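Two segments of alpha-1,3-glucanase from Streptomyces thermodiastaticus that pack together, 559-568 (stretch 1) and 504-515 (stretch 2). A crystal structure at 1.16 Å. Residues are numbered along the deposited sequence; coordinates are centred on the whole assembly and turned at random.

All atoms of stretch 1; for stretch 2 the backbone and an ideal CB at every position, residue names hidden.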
# COMPACT_ATOMS: atom_id res chain seq x y z
N PRO A 559 9.11 12.99 27.39
CA PRO A 559 8.76 11.57 27.57
C PRO A 559 7.60 11.36 28.52
O PRO A 559 7.41 12.10 29.49
CB PRO A 559 10.04 10.95 28.14
CG PRO A 559 11.13 11.92 27.84
CD PRO A 559 10.48 13.28 27.84
N PHE A 560 6.83 10.32 28.24
CA PHE A 560 5.77 9.86 29.12
C PHE A 560 5.83 8.35 29.20
O PHE A 560 6.29 7.69 28.26
CB PHE A 560 4.37 10.36 28.68
CG PHE A 560 3.85 9.75 27.39
CD1 PHE A 560 3.18 8.54 27.40
CD2 PHE A 560 3.97 10.44 26.19
CE1 PHE A 560 2.67 8.00 26.23
CE2 PHE A 560 3.46 9.90 25.01
CZ PHE A 560 2.81 8.68 25.03
N PRO A 561 5.38 7.75 30.32
CA PRO A 561 4.83 8.43 31.50
C PRO A 561 5.88 9.05 32.39
O PRO A 561 7.05 8.66 32.37
CB PRO A 561 4.15 7.29 32.26
CG PRO A 561 4.96 6.10 31.92
CD PRO A 561 5.36 6.29 30.48
N SER A 562 5.45 10.02 33.20
CA SER A 562 6.30 10.53 34.26
C SER A 562 6.81 9.37 35.11
O SER A 562 6.03 8.49 35.50
CB SER A 562 5.49 11.48 35.13
OG SER A 562 5.01 12.57 34.37
N GLY A 563 8.10 9.38 35.40
CA GLY A 563 8.73 8.31 36.14
C GLY A 563 9.48 7.30 35.30
O GLY A 563 10.21 6.47 35.87
N SER A 564 9.35 7.33 33.97
CA SER A 564 9.97 6.31 33.13
C SER A 564 11.33 6.72 32.58
O SER A 564 11.97 5.90 31.91
CB SER A 564 9.04 5.88 31.99
OG SER A 564 8.73 6.95 31.13
N GLY A 565 11.78 7.95 32.81
CA GLY A 565 13.13 8.35 32.46
C GLY A 565 13.17 9.43 31.39
O GLY A 565 12.15 9.93 30.92
N THR A 566 14.40 9.78 31.01
CA THR A 566 14.66 10.82 30.02
C THR A 566 14.93 10.20 28.66
O THR A 566 15.19 9.00 28.54
CB THR A 566 15.88 11.66 30.42
OG1 THR A 566 17.05 10.82 30.43
CG2 THR A 566 15.69 12.25 31.78
N PHE A 567 14.92 11.05 27.64
CA PHE A 567 15.34 10.70 26.29
C PHE A 567 16.49 11.61 25.91
O PHE A 567 16.33 12.84 25.91
CB PHE A 567 14.19 10.87 25.29
CG PHE A 567 14.51 10.36 23.92
CD1 PHE A 567 14.46 9.00 23.65
CD2 PHE A 567 14.87 11.22 22.89
CE1 PHE A 567 14.75 8.50 22.39
CE2 PHE A 567 15.16 10.73 21.63
CZ PHE A 567 15.10 9.37 21.38
N THR A 568 17.65 11.03 25.62
CA THR A 568 18.85 11.79 25.28
C THR A 568 19.02 11.82 23.76
O THR A 568 19.29 10.78 23.14
CB THR A 568 20.08 11.20 25.97
OG1 THR A 568 19.90 11.24 27.39
CG2 THR A 568 21.33 12.00 25.61
N UNK A 504 9.51 9.17 18.16
CA UNK A 504 9.99 8.11 19.03
C UNK A 504 9.04 8.04 20.21
O UNK A 504 8.86 9.03 20.92
CB UNK A 504 11.43 8.35 19.48
N UNK A 505 8.37 6.91 20.38
CA UNK A 505 7.23 6.85 21.28
C UNK A 505 7.17 5.45 21.88
O UNK A 505 7.63 4.48 21.28
CB UNK A 505 5.93 7.20 20.55
N UNK A 506 6.60 5.36 23.07
CA UNK A 506 6.17 4.08 23.64
C UNK A 506 4.65 4.19 23.68
O UNK A 506 4.07 4.72 24.63
CB UNK A 506 6.78 3.81 25.02
N UNK A 507 4.02 3.71 22.61
CA UNK A 507 2.66 4.11 22.27
C UNK A 507 1.57 3.63 23.20
O UNK A 507 0.45 4.14 23.12
CB UNK A 507 2.34 3.62 20.86
N UNK A 508 1.85 2.65 24.05
CA UNK A 508 0.86 2.20 25.01
C UNK A 508 0.94 2.89 26.35
O UNK A 508 0.19 2.53 27.26
CB UNK A 508 1.00 0.69 25.22
N UNK A 509 1.82 3.87 26.49
CA UNK A 509 2.00 4.51 27.78
C UNK A 509 2.78 3.70 28.79
O UNK A 509 2.79 4.06 29.97
CB UNK A 509 0.63 4.85 28.37
N UNK A 510 3.45 2.64 28.36
CA UNK A 510 4.16 1.75 29.27
C UNK A 510 5.58 2.21 29.58
O UNK A 510 6.21 1.64 30.48
CB UNK A 510 4.20 0.34 28.68
N UNK A 511 6.10 3.20 28.87
CA UNK A 511 7.40 3.75 29.20
C UNK A 511 8.59 2.88 28.86
O UNK A 511 9.63 3.00 29.52
CB UNK A 511 7.44 4.06 30.70
N UNK A 512 8.49 2.03 27.85
CA UNK A 512 9.64 1.25 27.42
C UNK A 512 10.58 2.11 26.60
O UNK A 512 10.15 2.98 25.83
CB UNK A 512 9.20 0.03 26.61
N UNK A 513 11.88 1.85 26.73
CA UNK A 513 12.88 2.70 26.08
C UNK A 513 12.89 2.52 24.56
O UNK A 513 12.84 1.40 24.04
CB UNK A 513 14.27 2.40 26.64
N UNK A 514 12.97 3.65 23.86
CA UNK A 514 13.41 3.68 22.48
C UNK A 514 14.90 3.98 22.54
O UNK A 514 15.31 5.06 22.98
CB UNK A 514 12.64 4.71 21.65
N UNK A 515 15.71 3.02 22.11
CA UNK A 515 17.16 3.12 22.23
C UNK A 515 17.76 2.36 21.05
O UNK A 515 17.05 1.68 20.31
CB UNK A 515 17.66 2.57 23.57

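Position 504 lies on a strand, with its CA-to-CB bond directed toward stretch 1 and the ideal CB 4.3 Å from Phe567 CZ. What stretch 1 offers there is the tip of an aromatic ring, with no charge or polar group from that side chain, so an apolar residue, aliphatic or aromatic, would suit. The deposited residue is Phe504. Its CD2 comes within 4.2 Å of Phe567 CZ, and the two rings are nearly parallel, with planes at 18°, but slid apart so that they barely overlap.

At 505 the bond points sideways and the ideal CB has nothing of stretch 1 within 5.5 Å. The extended backbone (-148/153) accommodates many residues, beta-branched ones included, and a side chain of moderate length could still reach the ring of Phe560. Val505 does so through one methyl, with CG2 4.2 Å from Phe560 CZ.

Position 506 also points sideways, its ideal CB 5.1 Å from Phe560 O; several small or polar residues are compatible. It is Ser506, whose hydroxyl turns back to its own stretch and accepts a hydrogen bond from the backbone N of position 512 at 3.1 Å from Ser506 OG. Its carbonyl begins a type I turn, closed by a hydrogen bond from the N of position 509 to Ser506 O, 3.0 Å.

Positions 507 and 508 are the middle of that turn and face away from stretch 1, which therefore sets little restriction on them. Both are glycine, Gly507 and Gly508.

At 509 phi is positive (76/13), which favours glycine, although asparagine or aspartate can also adopt such angles. The ideal CB would lie 4.3 Å from Phe560 CE1, close but not clashing. Gly509 is found, its CA 3.9 Å from Phe560 CE1 at the ring edge and its O 3.4 Å from Pro561 CD.

Position 510 points away, so stretch 1 leaves the choice wide and a long polar residue fits well. Gln510 uses OE1 to accept a hydrogen bond from the side chain at 512.

Position 511 is the most constrained. Phi is again positive (73/28), and the bond would point toward stretch 1, where an ideal CB would clash with Ser564 CB at 2.7 Å and crowd Pro561 CD at 3.1 Å. Glycine alone avoids this. Gly511 lets the two stretches close in, its CA 3.5 Å from Pro561 CD. No direct hydrogen bond joins the stretches, but water mediates: one water accepts from Gly511 N (2.9 Å) and lies 2.8 Å from Phe560 O, while another donates to Gly511 O (2.6 Å) and Ser564 O (2.8 Å).

Position 512 points away and tolerates many residues; it is His512, whose NE2 donates to Gln510 OE1 at 2.7 Å. Position 513, sideways and without a neighbour in stretch 1, is equally permissive and holds Ala513.

At 514 the ideal CB is 4.4 Å from Phe567 CE1, and an aliphatic residue suits this aromatic neighbour. Val514 packs there, while its carbonyl O meets the ring edge, 3.5 Å from Phe567 CE1. At 515 the CA-to-CB bond points sideways with nothing of stretch 1 within 5.5 Å of the ideal CB, so most residues, long polar ones included, would suit; it is Lys515, whose end leads away from stretch 1.

Stretch 2, residues 504-515: FVSGGGQGHAVK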
# COMPACT_ATOMS: atom_id res chain seq x y z
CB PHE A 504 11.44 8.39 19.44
CG PHE A 504 12.32 8.64 18.26
CD1 PHE A 504 12.65 7.60 17.41
CD2 PHE A 504 12.73 9.92 17.93
CE1 PHE A 504 13.43 7.82 16.29
CE2 PHE A 504 13.50 10.15 16.81
CZ PHE A 504 13.86 9.10 15.99
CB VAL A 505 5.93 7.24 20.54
CG1 VAL A 505 5.59 6.22 19.45
CG2 VAL A 505 4.76 7.42 21.50
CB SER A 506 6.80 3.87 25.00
OG SER A 506 6.63 2.53 25.43
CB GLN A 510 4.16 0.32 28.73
CG GLN A 510 2.76 -0.23 28.43
CD GLN A 510 2.78 -1.53 27.63
OE1 GLN A 510 3.75 -2.28 27.67
NE2 GLN A 510 1.71 -1.79 26.88
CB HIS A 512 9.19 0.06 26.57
CG HIS A 512 8.20 -0.83 27.25
ND1 HIS A 512 8.49 -1.54 28.40
CD2 HIS A 512 6.91 -1.12 26.95
CE1 HIS A 512 7.42 -2.22 28.77
NE2 HIS A 512 6.46 -1.99 27.91
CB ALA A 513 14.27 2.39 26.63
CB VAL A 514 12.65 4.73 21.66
CG1 VAL A 514 13.31 4.90 20.29
CG2 VAL A 514 11.19 4.33 21.50
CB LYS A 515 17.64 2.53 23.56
CG LYS A 515 17.08 1.14 23.83
CD LYS A 515 17.70 0.50 25.06
CE LYS A 515 17.15 -0.90 25.29
NZ LYS A 515 17.96 -1.67 26.27
O HOH W 1 5.02 5.36 27.31
O HOH W 2 11.63 3.20 31.17
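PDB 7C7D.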